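Local atomic coordinates of aluminum resistance protein (Clostridium novyi, PDB entry 3I16), a protein that probably acts as a pyridoxal-5'-phosphate-dependent carbon-sulfur lyase of the methionine gamma-lyase family, with a proposed link to aluminium resistance. Residues V217-G222 and T227-D232; A80-V85 and G254-G259; C205-R210 and G234-A239; S201-V206 and I213-D218; K35-I40 and I300-L305. All coordinates share one frame; numbering follows the deposited sequence.

Contact 1: residues V217-G222 and T227-D232; sequences VDNCYG and TKEPTD. With PLP (pyridoxal-5'-phosphate), chain J.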
# COMPACT_ATOMS: atom_id res chain seq x y z
N VAL B 217 26.28 15.62 -13.51
CA VAL B 217 26.10 16.42 -12.30
C VAL B 217 25.27 15.72 -11.25
O VAL B 217 24.18 15.21 -11.52
CB VAL B 217 25.40 17.77 -12.60
CG1 VAL B 217 25.31 18.61 -11.30
CG2 VAL B 217 26.15 18.53 -13.70
N ASP B 218 25.83 15.69 -10.05
CA ASP B 218 25.16 15.25 -8.82
C ASP B 218 24.36 16.46 -8.44
O ASP B 218 24.91 17.46 -7.96
CB ASP B 218 26.23 14.95 -7.75
CG ASP B 218 25.66 14.69 -6.36
OD1 ASP B 218 24.45 14.88 -6.11
OD2 ASP B 218 26.46 14.27 -5.50
N ASN B 219 23.05 16.38 -8.65
CA ASN B 219 22.14 17.49 -8.46
C ASN B 219 21.44 17.54 -7.10
O ASN B 219 20.63 18.43 -6.86
CB ASN B 219 21.08 17.46 -9.58
CG ASN B 219 20.50 18.84 -9.88
OD1 ASN B 219 21.23 19.82 -9.87
ND2 ASN B 219 19.19 18.92 -10.16
N CYS B 220 21.73 16.57 -6.23
CA CYS B 220 21.10 16.54 -4.90
C CYS B 220 21.09 17.88 -4.20
O CYS B 220 22.14 18.53 -4.10
CB CYS B 220 21.84 15.57 -4.00
SG CYS B 220 21.52 13.85 -4.35
N TYR B 221 19.91 18.27 -3.70
CA TYR B 221 19.66 19.52 -2.96
C TYR B 221 19.53 20.79 -3.78
O TYR B 221 19.14 21.82 -3.25
CB TYR B 221 20.69 19.77 -1.87
CG TYR B 221 20.66 18.79 -0.72
CD1 TYR B 221 19.53 18.70 0.11
CD2 TYR B 221 21.76 18.04 -0.40
CE1 TYR B 221 19.51 17.85 1.17
CE2 TYR B 221 21.75 17.20 0.68
CZ TYR B 221 20.64 17.11 1.45
OH TYR B 221 20.65 16.25 2.50
N GLY B 222 19.80 20.72 -5.08
CA GLY B 222 19.74 21.89 -5.95
C GLY B 222 18.48 22.03 -6.76
O GLY B 222 18.29 23.07 -7.41
N THR B 227 15.59 28.82 -11.89
CA THR B 227 14.64 28.52 -12.94
C THR B 227 15.26 27.54 -13.94
O THR B 227 14.53 26.92 -14.73
CB THR B 227 14.17 29.78 -13.68
OG1 THR B 227 15.31 30.44 -14.22
CG2 THR B 227 13.45 30.72 -12.74
N LYS B 228 16.59 27.42 -13.91
CA LYS B 228 17.31 26.44 -14.73
C LYS B 228 17.88 25.31 -13.88
O LYS B 228 18.12 25.46 -12.68
CB LYS B 228 18.48 27.11 -15.47
CG LYS B 228 18.07 28.10 -16.54
CD LYS B 228 19.26 28.49 -17.40
CE LYS B 228 18.82 29.32 -18.59
NZ LYS B 228 18.11 30.53 -18.15
N GLU B 229 18.12 24.18 -14.52
CA GLU B 229 18.77 23.03 -13.90
C GLU B 229 20.06 22.78 -14.71
O GLU B 229 20.27 23.39 -15.77
CB GLU B 229 17.84 21.83 -13.89
CG GLU B 229 16.61 22.00 -12.97
CD GLU B 229 16.95 22.08 -11.48
OE1 GLU B 229 17.95 21.46 -11.06
OE2 GLU B 229 16.19 22.72 -10.72
N PRO B 230 20.94 21.88 -14.22
CA PRO B 230 22.20 21.69 -14.96
C PRO B 230 22.00 21.19 -16.38
O PRO B 230 22.84 21.45 -17.23
CB PRO B 230 22.95 20.67 -14.12
CG PRO B 230 22.42 20.86 -12.74
CD PRO B 230 20.96 21.19 -12.93
N THR B 231 20.89 20.50 -16.63
CA THR B 231 20.58 19.99 -17.96
C THR B 231 20.22 21.12 -18.94
O THR B 231 20.22 20.91 -20.14
CB THR B 231 19.43 18.95 -17.87
OG1 THR B 231 18.39 19.49 -17.06
CG2 THR B 231 19.93 17.64 -17.22
N ASP B 232 19.90 22.31 -18.42
CA ASP B 232 19.61 23.47 -19.25
C ASP B 232 20.91 24.19 -19.62
O ASP B 232 20.88 25.09 -20.45
CB ASP B 232 18.66 24.45 -18.52
CG ASP B 232 17.31 23.85 -18.25
OD1 ASP B 232 16.69 23.38 -19.22
OD2 ASP B 232 16.86 23.84 -17.07
N1 PLP J . 25.61 13.93 -3.18
C2 PLP J . 25.45 15.01 -2.35
C2A PLP J . 26.25 16.25 -2.58
C3 PLP J . 24.52 14.91 -1.31
O3 PLP J . 24.35 16.00 -0.49
C4 PLP J . 23.78 13.74 -1.12
C5 PLP J . 23.97 12.65 -1.96
C6 PLP J . 24.87 12.78 -3.00
C5A PLP J . 23.19 11.36 -1.85
O4P PLP J . 23.09 10.91 -0.54
P PLP J . 22.13 9.69 -0.02
O1P PLP J . 20.69 9.77 -0.49
O2P PLP J . 22.14 9.88 1.48
O3P PLP J . 22.74 8.37 -0.48
O HOH W 1 17.97 24.80 -10.00
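The backbones of Val217-Gly222 and Thr227-Asp232 come closest at Val217 and Pro230, where the two CA atoms are 7.1 Å apart; the first segment leaves strand 214-218 through a type II turn from Asn219 to Gly222. Asn219 CG stands opposite the backbone N (chi1 -154°), which sends the amide toward Glu229 and Pro230. Asn219 ND2 donates to Glu229 OE1 at 3.0 Å in an almost straight bond (171°). The bond lies in the amide plane but tilts out of the carboxylate plane, on its anti side, and the two planes are 81° apart. Arg184 fixes both groups: its NH1 bonds to Asn219 OD1 and forms a salt bridge with Glu229 OE1. Phe224 N holds the other carboxylate oxygen, OE2.

The turn is part of the cofactor site of a fold type I PLP enzyme. Asp218 OD2 accepts from the pyridine N1, in a bond whose very short length is doubtful. Asp218 OD1 makes an Asx turn with Cys220 N at 3.2 Å. This turn brings Cys220 SG over the cofactor ring, 3.6 Å from PLP C5.

Pro230 packs against Asn219 and Val217. Pro230 CG is 3.3 Å from Asn219 OD1, and Pro230 CB is 3.9 Å from Val217 CG2. The side chains of Val217 and Pro230 cross at about a right angle. Ile196 and Ile199 of helix 196-209 also touch the proline. A water lies 2.8 Å from Lys228 O and also reaches Gly222 O.

Contact 2: residues A80-V85 and G254-G259; sequences AVYARV and GGYLAG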
# COMPACT_ATOMS: atom_id res chain seq x y z
N ALA B 80 8.70 10.60 -18.42
CA ALA B 80 8.46 11.60 -19.45
C ALA B 80 8.22 12.97 -18.85
O ALA B 80 8.70 13.97 -19.38
CB ALA B 80 7.27 11.18 -20.36
N VAL B 81 7.45 13.02 -17.77
CA VAL B 81 7.22 14.30 -17.07
C VAL B 81 8.55 14.87 -16.55
O VAL B 81 8.81 16.07 -16.70
CB VAL B 81 6.20 14.17 -15.92
CG1 VAL B 81 6.17 15.43 -15.07
CG2 VAL B 81 4.80 13.87 -16.48
N TYR B 82 9.37 14.02 -15.93
CA TYR B 82 10.68 14.45 -15.40
C TYR B 82 11.57 15.01 -16.52
O TYR B 82 12.23 16.04 -16.35
CB TYR B 82 11.41 13.30 -14.68
CG TYR B 82 11.31 13.29 -13.17
CD1 TYR B 82 10.10 13.08 -12.53
CD2 TYR B 82 12.45 13.43 -12.37
CE1 TYR B 82 10.01 13.08 -11.14
CE2 TYR B 82 12.38 13.42 -10.97
CZ TYR B 82 11.16 13.23 -10.37
OH TYR B 82 11.08 13.19 -8.99
N ALA B 83 11.58 14.31 -17.64
CA ALA B 83 12.37 14.68 -18.82
C ALA B 83 11.97 16.05 -19.37
O ALA B 83 12.84 16.87 -19.71
CB ALA B 83 12.29 13.59 -19.88
N ARG B 84 10.66 16.33 -19.38
CA ARG B 84 10.18 17.66 -19.76
C ARG B 84 10.59 18.73 -18.75
O ARG B 84 11.00 19.81 -19.16
CB ARG B 84 8.67 17.68 -19.93
CG ARG B 84 8.21 16.99 -21.19
CD ARG B 84 6.71 16.93 -21.26
NE ARG B 84 6.29 16.20 -22.44
CZ ARG B 84 6.18 16.74 -23.65
NH1 ARG B 84 6.44 18.03 -23.87
NH2 ARG B 84 5.79 15.97 -24.66
N VAL B 85 10.49 18.43 -17.45
CA VAL B 85 10.87 19.41 -16.41
C VAL B 85 12.33 19.81 -16.53
O VAL B 85 12.67 21.00 -16.46
CB VAL B 85 10.60 18.88 -14.98
CG1 VAL B 85 11.30 19.74 -13.94
CG2 VAL B 85 9.11 18.78 -14.70
N GLY B 254 13.50 6.32 -3.31
CA GLY B 254 13.83 6.35 -4.73
C GLY B 254 14.83 7.38 -5.18
O GLY B 254 15.36 8.16 -4.38
N GLY B 255 15.07 7.38 -6.48
CA GLY B 255 15.97 8.31 -7.11
C GLY B 255 15.58 8.63 -8.54
O GLY B 255 14.68 8.00 -9.13
N TYR B 256 16.23 9.64 -9.08
CA TYR B 256 15.99 9.98 -10.47
C TYR B 256 17.30 10.29 -11.15
O TYR B 256 18.31 10.61 -10.51
CB TYR B 256 15.07 11.21 -10.61
CG TYR B 256 15.79 12.51 -10.28
CD1 TYR B 256 15.93 12.94 -8.96
CD2 TYR B 256 16.33 13.31 -11.28
CE1 TYR B 256 16.58 14.12 -8.65
CE2 TYR B 256 17.00 14.52 -10.97
CZ TYR B 256 17.12 14.90 -9.64
OH TYR B 256 17.79 16.08 -9.31
N LEU B 257 17.26 10.16 -12.47
CA LEU B 257 18.30 10.67 -13.34
C LEU B 257 17.58 11.26 -14.53
O LEU B 257 16.48 10.84 -14.87
CB LEU B 257 19.30 9.62 -13.80
CG LEU B 257 20.16 8.98 -12.73
CD1 LEU B 257 19.48 7.69 -12.29
CD2 LEU B 257 21.58 8.70 -13.27
N ALA B 258 18.20 12.27 -15.14
CA ALA B 258 17.62 12.89 -16.31
C ALA B 258 18.78 13.20 -17.24
O ALA B 258 19.88 13.57 -16.77
CB ALA B 258 16.86 14.16 -15.93
N GLY B 259 18.58 13.01 -18.54
CA GLY B 259 19.67 13.26 -19.46
C GLY B 259 19.46 12.66 -20.83
O GLY B 259 18.35 12.38 -21.23
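Tyr82 of helix 73-86 meets Tyr256 of strand 255-259, and this pair is the tight part of the contact. Tyr82 CE2 is 3.5 Å from Tyr256 CB and 3.6 Å from Tyr256 CG. One corner of the Tyr82 ring thus presses on the root of the other tyrosine. The rings are oblique, with centroids 5.5 Å apart and planes at 52°. Tyr256 CD2 sits at the edge of the Tyr82 ring, 4.0 Å from Tyr82 CD2. Tyr256 holds CG in the crowded position between its backbone N and carbonyl carbon (chi1 75°), which lays its ring beside that of Tyr82.

Val93 touches both tyrosines, and Phe86 meets the Tyr256 ring nearly parallel. The Tyr256 hydroxyl is buried and bonded to Glu223 and Asn219.

The rest is looser. Ala258 points toward the helix without touching it. On the solvent side Arg84 is exposed and forms a salt bridge with Glu55.

Here a helix covers one face of the seven-stranded sheet at strand 255-259, which runs antiparallel to its neighbours, a topology typical of the large domain of fold type I PLP enzymes.

Contact 3: residues C205-R210 and G234-A239; sequences CVKNIR and GADLIA
Lys207 of helix 196-209 reaches Asp236, just before strand 237-241, and forms a salt bridge with it at the surface. The contact ties a helix of the alpha/beta large domain to the loop that leads into strand 237-241. The lysine starts with CB pointing toward Gly234-Ala239. CG lies beside the backbone N, and the chain bends once at chi2 (-67°). From CD onward it is extended, so the amino group is carried straight to the acid. Lys207 CE passes Gly234 O at 4.4 Å and comes within 3.5 Å of Asp236 OD2. Lys207 NZ then donates to Asp236 OD2, using the syn lone pair of that oxygen.

The two side chains approach from opposite directions. NZ is also gripped by two backbone carbonyls, Lys211 O and Ile213 O. Three acceptors therefore surround an ammonium group that has three protons. The carboxylate has a second role, because OD2 also accepts from the backbone N of Cys215 in strand 214-218. Asp236 thus joins the strand to the lysine, and the nearby positive charge would be expected to favour its ionised form. On the helix side, Val206 O accepts from both Ile209 N and Arg210 N. The salt bridge favours one oxygen: Lys207 NZ is 2.9 Å from Asp236 OD2 but 3.4 Å from Asp236 OD1.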
# COMPACT_ATOMS: atom_id res chain seq x y z
N CYS B 205 33.84 24.51 -20.77
CA CYS B 205 35.27 24.27 -20.73
C CYS B 205 35.62 22.83 -21.16
O CYS B 205 36.52 22.60 -21.99
CB CYS B 205 35.75 24.55 -19.31
SG CYS B 205 37.44 24.16 -18.99
N VAL B 206 34.92 21.86 -20.58
CA VAL B 206 35.17 20.44 -20.88
C VAL B 206 34.90 20.10 -22.36
O VAL B 206 35.74 19.47 -23.02
CB VAL B 206 34.31 19.53 -19.97
CG1 VAL B 206 34.34 18.05 -20.45
CG2 VAL B 206 34.76 19.66 -18.52
N LYS B 207 33.72 20.49 -22.84
CA LYS B 207 33.30 20.23 -24.21
C LYS B 207 34.23 20.92 -25.23
O LYS B 207 34.38 20.45 -26.36
CB LYS B 207 31.86 20.72 -24.42
CG LYS B 207 30.78 20.03 -23.61
CD LYS B 207 30.58 18.61 -24.00
CE LYS B 207 29.45 18.00 -23.19
NZ LYS B 207 29.22 16.60 -23.58
N ASN B 208 34.83 22.03 -24.84
CA ASN B 208 35.78 22.71 -25.73
C ASN B 208 37.06 21.89 -25.93
O ASN B 208 37.75 22.09 -26.92
CB ASN B 208 36.14 24.11 -25.21
CG ASN B 208 37.05 24.84 -26.15
OD1 ASN B 208 36.73 25.01 -27.33
ND2 ASN B 208 38.21 25.28 -25.65
N ILE B 209 37.38 21.00 -24.99
CA ILE B 209 38.55 20.12 -25.13
C ILE B 209 38.11 18.90 -25.94
O ILE B 209 38.73 18.59 -26.94
CB ILE B 209 39.15 19.73 -23.78
CG1 ILE B 209 39.60 20.97 -22.99
CG2 ILE B 209 40.34 18.80 -23.95
CD1 ILE B 209 40.45 21.96 -23.77
N ARG B 210 37.06 18.21 -25.49
CA ARG B 210 36.47 17.09 -26.23
C ARG B 210 34.94 17.05 -26.05
O ARG B 210 34.43 16.84 -24.94
CB ARG B 210 37.07 15.74 -25.83
CG ARG B 210 38.52 15.55 -26.21
CD ARG B 210 38.97 14.12 -26.01
NE ARG B 210 38.94 13.70 -24.61
CZ ARG B 210 39.87 13.99 -23.69
NH1 ARG B 210 40.92 14.76 -23.98
NH2 ARG B 210 39.72 13.55 -22.45
N GLY B 234 23.90 22.35 -20.45
CA GLY B 234 24.77 21.37 -21.10
C GLY B 234 25.12 20.06 -20.40
O GLY B 234 25.90 19.30 -20.94
N ALA B 235 24.55 19.79 -19.23
CA ALA B 235 24.81 18.53 -18.54
C ALA B 235 24.22 17.41 -19.38
O ALA B 235 23.10 17.53 -19.85
CB ALA B 235 24.18 18.54 -17.14
N ASP B 236 24.97 16.32 -19.55
CA ASP B 236 24.48 15.17 -20.29
C ASP B 236 23.62 14.28 -19.40
O ASP B 236 22.79 13.51 -19.88
CB ASP B 236 25.67 14.34 -20.81
CG ASP B 236 26.53 15.13 -21.79
OD1 ASP B 236 26.07 15.36 -22.92
OD2 ASP B 236 27.66 15.52 -21.45
N LEU B 237 23.86 14.36 -18.10
CA LEU B 237 23.19 13.48 -17.15
C LEU B 237 23.29 14.09 -15.77
O LEU B 237 24.34 14.65 -15.41
CB LEU B 237 23.84 12.10 -17.16
CG LEU B 237 23.29 10.97 -16.28
CD1 LEU B 237 21.90 10.54 -16.73
CD2 LEU B 237 24.22 9.73 -16.30
N ILE B 238 22.21 13.97 -15.01
CA ILE B 238 22.16 14.43 -13.64
C ILE B 238 21.49 13.35 -12.86
O ILE B 238 20.77 12.54 -13.43
CB ILE B 238 21.36 15.76 -13.44
CG1 ILE B 238 19.88 15.62 -13.85
CG2 ILE B 238 22.02 16.90 -14.21
CD1 ILE B 238 19.06 16.87 -13.54
N ALA B 239 21.71 13.34 -11.55
CA ALA B 239 21.09 12.36 -10.67
C ALA B 239 20.78 12.99 -9.35
O ALA B 239 21.47 13.94 -8.94
CB ALA B 239 22.02 11.15 -10.46

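Contact 4: residues S201-V206 and I213-D218; sequences SIVDCV and IICFVD. With PLP (pyridoxal-5'-phosphate), chain J.
No flat group takes part where Val203 and Val206 meet Ile213 and Cys215; the contact is made by methyl groups, methylenes and a thiol. The one ring of these segments, Phe216, belongs to the other side of the strand. There it packs on Leu104, Ala107 and Leu108 of helix 100-111.

Val206 CG1 sits between Ile213 and Cys215. A chi1 of 169° swings this methyl away from the backbone N and toward the strand. Val206 CG1 is 3.5 Å from Ile213 CG2, tighter than an ordinary van der Waals contact. Ile213 CD1 closes on Val206 CG1 at 3.7 Å, so the isoleucine holds this methyl with two branches. The two side chains cross at about a right angle. Cys215 SG is 3.8 Å from Val206 CG1. One turn back along the helix, Val203 CG2 meets Cys215 CB at 4.1 Å. The backbones are closest here, with Val203 CA and Cys215 CA 6.5 Å apart. All four residues are buried, and no hydrogen bond crosses between the segments.

Further along the strand, Asp218 touches Leu104 and Gln183 at the cofactor pocket. The contact belongs to a beta-alpha-beta crossover: strand 177-183, helix 196-209, strand 214-218. The two strands are parallel neighbours in the sheet, and Val180 of strand 177-183 touches both Val206 and Ile213. Leu171 of helix 164-173 covers the same pair, while strand 237-241 flanks strand 214-218 on its other edge.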
# COMPACT_ATOMS: atom_id res chain seq x y z
N SER B 201 29.97 27.07 -16.89
CA SER B 201 31.36 27.36 -17.23
C SER B 201 32.20 26.07 -17.27
O SER B 201 33.05 25.95 -18.12
CB SER B 201 31.97 28.41 -16.28
OG SER B 201 32.22 27.82 -15.03
N ILE B 202 31.92 25.10 -16.39
CA ILE B 202 32.63 23.82 -16.42
C ILE B 202 32.26 23.02 -17.69
O ILE B 202 33.14 22.53 -18.42
CB ILE B 202 32.36 22.95 -15.16
CG1 ILE B 202 32.90 23.62 -13.88
CG2 ILE B 202 32.95 21.56 -15.35
CD1 ILE B 202 32.40 22.96 -12.56
N VAL B 203 30.97 22.92 -17.97
CA VAL B 203 30.55 22.18 -19.16
C VAL B 203 31.17 22.76 -20.42
O VAL B 203 31.82 22.02 -21.20
CB VAL B 203 29.03 22.08 -19.27
CG1 VAL B 203 28.63 21.39 -20.57
CG2 VAL B 203 28.49 21.34 -18.07
N ASP B 204 31.04 24.08 -20.61
CA ASP B 204 31.65 24.73 -21.79
C ASP B 204 33.16 24.47 -21.90
O ASP B 204 33.69 24.23 -22.98
CB ASP B 204 31.38 26.24 -21.79
CG ASP B 204 29.93 26.56 -22.01
OD1 ASP B 204 29.17 25.64 -22.34
OD2 ASP B 204 29.55 27.73 -21.84
N CYS B 205 33.84 24.51 -20.77
CA CYS B 205 35.27 24.27 -20.73
C CYS B 205 35.62 22.83 -21.16
O CYS B 205 36.52 22.60 -21.99
CB CYS B 205 35.75 24.55 -19.31
SG CYS B 205 37.44 24.16 -18.99
N VAL B 206 34.92 21.86 -20.58
CA VAL B 206 35.17 20.44 -20.88
C VAL B 206 34.90 20.10 -22.36
O VAL B 206 35.74 19.47 -23.02
CB VAL B 206 34.31 19.53 -19.97
CG1 VAL B 206 34.34 18.05 -20.45
CG2 VAL B 206 34.76 19.66 -18.52
N ILE B 213 33.01 14.05 -24.09
CA ILE B 213 33.10 13.81 -22.64
C ILE B 213 31.72 13.96 -21.99
O ILE B 213 31.03 14.96 -22.19
CB ILE B 213 34.16 14.78 -21.96
CG1 ILE B 213 35.55 14.54 -22.55
CG2 ILE B 213 34.21 14.56 -20.45
CD1 ILE B 213 36.57 15.65 -22.22
N ILE B 214 31.27 12.95 -21.27
CA ILE B 214 29.98 13.03 -20.59
C ILE B 214 30.12 13.97 -19.39
O ILE B 214 31.01 13.80 -18.54
CB ILE B 214 29.50 11.65 -20.11
CG1 ILE B 214 29.30 10.71 -21.29
CG2 ILE B 214 28.21 11.74 -19.29
CD1 ILE B 214 28.39 11.27 -22.41
N CYS B 215 29.29 15.00 -19.34
CA CYS B 215 29.25 15.90 -18.20
C CYS B 215 28.11 15.47 -17.28
O CYS B 215 26.93 15.66 -17.60
CB CYS B 215 29.12 17.32 -18.69
SG CYS B 215 30.71 17.91 -19.38
N PHE B 216 28.49 14.88 -16.15
CA PHE B 216 27.57 14.35 -15.15
C PHE B 216 27.49 15.21 -13.89
O PHE B 216 28.50 15.50 -13.27
CB PHE B 216 27.98 12.91 -14.79
CG PHE B 216 27.17 12.29 -13.68
CD1 PHE B 216 25.79 12.21 -13.78
CD2 PHE B 216 27.80 11.71 -12.59
CE1 PHE B 216 25.04 11.63 -12.77
CE2 PHE B 216 27.05 11.10 -11.57
CZ PHE B 216 25.67 11.05 -11.66
N VAL B 217 26.28 15.62 -13.51
CA VAL B 217 26.10 16.42 -12.30
C VAL B 217 25.27 15.72 -11.25
O VAL B 217 24.18 15.21 -11.52
CB VAL B 217 25.40 17.77 -12.60
CG1 VAL B 217 25.31 18.61 -11.30
CG2 VAL B 217 26.15 18.53 -13.70
N ASP B 218 25.83 15.69 -10.05
CA ASP B 218 25.16 15.25 -8.82
C ASP B 218 24.36 16.46 -8.44
O ASP B 218 24.91 17.46 -7.96
CB ASP B 218 26.23 14.95 -7.75
CG ASP B 218 25.66 14.69 -6.36
OD1 ASP B 218 24.45 14.88 -6.11
OD2 ASP B 218 26.46 14.27 -5.50
N1 PLP J . 25.61 13.93 -3.18
C2 PLP J . 25.45 15.01 -2.35
C2A PLP J . 26.25 16.25 -2.58
C3 PLP J . 24.52 14.91 -1.31
O3 PLP J . 24.35 16.00 -0.49
C4 PLP J . 23.78 13.74 -1.12
C5 PLP J . 23.97 12.65 -1.96
C6 PLP J . 24.87 12.78 -3.00
C5A PLP J . 23.19 11.36 -1.85
O4P PLP J . 23.09 10.91 -0.54
P PLP J . 22.13 9.69 -0.02
O1P PLP J . 20.69 9.77 -0.49
O2P PLP J . 22.14 9.88 1.48
O3P PLP J . 22.74 8.37 -0.48

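Contact 5: residues K35-I40 and I300-L305; sequences KILDDI and ISMEAL. With EDO (1,2-ethanediol), chain L.
Selenomethionine Met302 bends at chi2 (-55°) and then runs extended through its last torsion, which carries SE and CE across to Leu37 and Ile40. Leu305 has CG trans to N (chi1 -173°), and this brings CD2 to the end of Leu37. The contact is an antiparallel helix pair, at 166°, with the short axes 10.4 Å apart. It joins the long helix 17-54 near the N-terminus to helix 287-318. The latter follows the large-domain sheet in the chain and precedes the six-stranded sheet, as the long linking helix does in fold type I PLP enzymes.

Met302 fills the space between the backbones. Its CE is 3.6 Å from Ile40 CG2 and 3.8 Å from Leu37 O. SE passes Leu37 CB at 4.2 Å. Ile40 and Met302 cross at about a right angle. One turn along, Leu37 CD2 meets Leu305 CD2 at 3.7 Å, and Leu37 CD1 lies almost as near the same methyl. Leu37 also touches Ile309.

Polar groups flank this apolar seam. Asp38 forms a salt bridge with Lys306. Asp39 bonds to Gly1 of the second subunit, and Glu303 packs on His299 of that subunit. Glu303 OE1 accepts from Phe411 N. A 1,2-ethanediol, probably from the crystallisation liquor, also meets Glu303. Its bond to OE1 is too short to trust, but ethanediol O2 donates to Glu303 OE2 at 2.7 Å.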
# COMPACT_ATOMS: atom_id res chain seq x y z
N LYS B 35 11.61 37.63 -1.55
CA LYS B 35 10.88 38.07 -2.75
C LYS B 35 11.46 37.43 -4.02
O LYS B 35 10.75 36.96 -4.91
CB LYS B 35 10.93 39.61 -2.86
CG LYS B 35 10.30 40.37 -1.68
CD LYS B 35 10.57 41.90 -1.77
N ILE B 36 12.78 37.42 -4.05
CA ILE B 36 13.56 36.83 -5.15
C ILE B 36 13.18 35.36 -5.32
O ILE B 36 12.95 34.86 -6.44
CB ILE B 36 15.08 36.89 -4.83
CG1 ILE B 36 15.58 38.34 -4.79
CG2 ILE B 36 15.85 36.09 -5.83
CD1 ILE B 36 15.32 39.08 -3.48
N LEU B 37 13.08 34.67 -4.19
CA LEU B 37 12.74 33.26 -4.18
C LEU B 37 11.33 32.99 -4.70
O LEU B 37 11.10 32.01 -5.41
CB LEU B 37 12.92 32.67 -2.76
CG LEU B 37 14.30 32.83 -2.11
CD1 LEU B 37 14.34 32.13 -0.77
CD2 LEU B 37 15.46 32.35 -3.01
N ASP B 38 10.39 33.85 -4.36
CA ASP B 38 9.01 33.66 -4.82
C ASP B 38 8.87 33.80 -6.35
O ASP B 38 8.04 33.11 -6.97
CB ASP B 38 8.07 34.63 -4.10
CG ASP B 38 8.01 34.38 -2.61
OD1 ASP B 38 8.43 33.31 -2.13
OD2 ASP B 38 7.51 35.25 -1.89
N ASP B 39 9.69 34.68 -6.95
CA ASP B 39 9.68 34.90 -8.41
C ASP B 39 10.16 33.64 -9.09
O ASP B 39 9.56 33.21 -10.08
CB ASP B 39 10.58 36.09 -8.81
CG ASP B 39 10.13 37.41 -8.19
OD1 ASP B 39 8.93 37.53 -7.87
OD2 ASP B 39 10.96 38.34 -8.04
N ILE B 40 11.21 33.03 -8.54
CA ILE B 40 11.74 31.75 -9.04
C ILE B 40 10.71 30.62 -8.85
O ILE B 40 10.47 29.84 -9.76
CB ILE B 40 13.08 31.41 -8.36
CG1 ILE B 40 14.17 32.41 -8.77
CG2 ILE B 40 13.56 30.01 -8.71
CD1 ILE B 40 15.39 32.36 -7.85
N ILE B 300 7.81 23.42 -1.79
CA ILE B 300 8.42 22.86 -0.57
C ILE B 300 9.91 23.17 -0.59
O ILE B 300 10.49 23.41 0.45
CB ILE B 300 8.18 21.32 -0.41
CG1 ILE B 300 6.68 20.97 -0.31
CG2 ILE B 300 8.90 20.75 0.83
CD1 ILE B 300 5.97 21.47 0.92
N SER B 301 10.55 23.06 -1.76
CA SER B 301 11.99 23.39 -1.88
C SER B 301 12.28 24.81 -1.36
O SER B 301 13.25 25.02 -0.65
CB SER B 301 12.48 23.26 -3.34
OG SER B 301 12.47 21.90 -3.79
N MSE B 302 11.41 25.77 -1.69
CA MSE B 302 11.61 27.14 -1.20
C MSE B 302 11.24 27.35 0.29
O MSE B 302 11.76 28.29 0.94
CB MSE B 302 10.88 28.12 -2.10
CG MSE B 302 11.48 28.18 -3.49
SE MSE B 302 13.42 28.59 -3.41
CE MSE B 302 13.60 29.18 -5.24
N GLU B 303 10.34 26.54 0.82
CA GLU B 303 10.05 26.58 2.25
C GLU B 303 11.34 26.23 2.99
O GLU B 303 11.71 26.90 3.94
CB GLU B 303 8.94 25.59 2.63
CG GLU B 303 7.57 25.91 2.09
CD GLU B 303 7.04 27.27 2.56
OE1 GLU B 303 7.08 27.56 3.78
OE2 GLU B 303 6.55 28.02 1.72
N ALA B 304 12.03 25.18 2.54
CA ALA B 304 13.29 24.75 3.15
C ALA B 304 14.37 25.81 3.00
O ALA B 304 15.13 26.08 3.95
CB ALA B 304 13.77 23.40 2.54
N LEU B 305 14.45 26.41 1.82
CA LEU B 305 15.48 27.40 1.59
C LEU B 305 15.27 28.66 2.45
O LEU B 305 16.24 29.22 2.95
CB LEU B 305 15.55 27.79 0.11
CG LEU B 305 16.73 28.70 -0.19
CD1 LEU B 305 18.03 27.92 0.06
CD2 LEU B 305 16.63 29.19 -1.59
C1 EDO L . 6.60 30.89 4.04
O1 EDO L . 5.92 29.68 4.38
C2 EDO L . 6.14 31.43 2.69
O2 EDO L . 6.65 30.68 1.58

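In the fold
Contacts 1 to 4 all reach the seven-stranded sheet of the large domain. In the sequence contact 5 encloses contact 2, and contacts 1, 3 and 4 lie within contact 2. Contacts 3 and 4 share helix 196-209, their centres about 3 Å apart. Strand 214-218 leads from contact 4 into contact 1, which supplies Asp218, Cys220 and Tyr221 to the PLP pocket. Contact 2 touches contact 1 through Tyr256 and Asn219. Contact 5 meets contact 1 by packing of Ile40 on Thr227, centres about 16 Å apart; its centre is about 28 Å from that of contact 3. Asp218 ends strand 214-218, so the pocket lies at that strand's C-terminal end, as in fold type I enzymes.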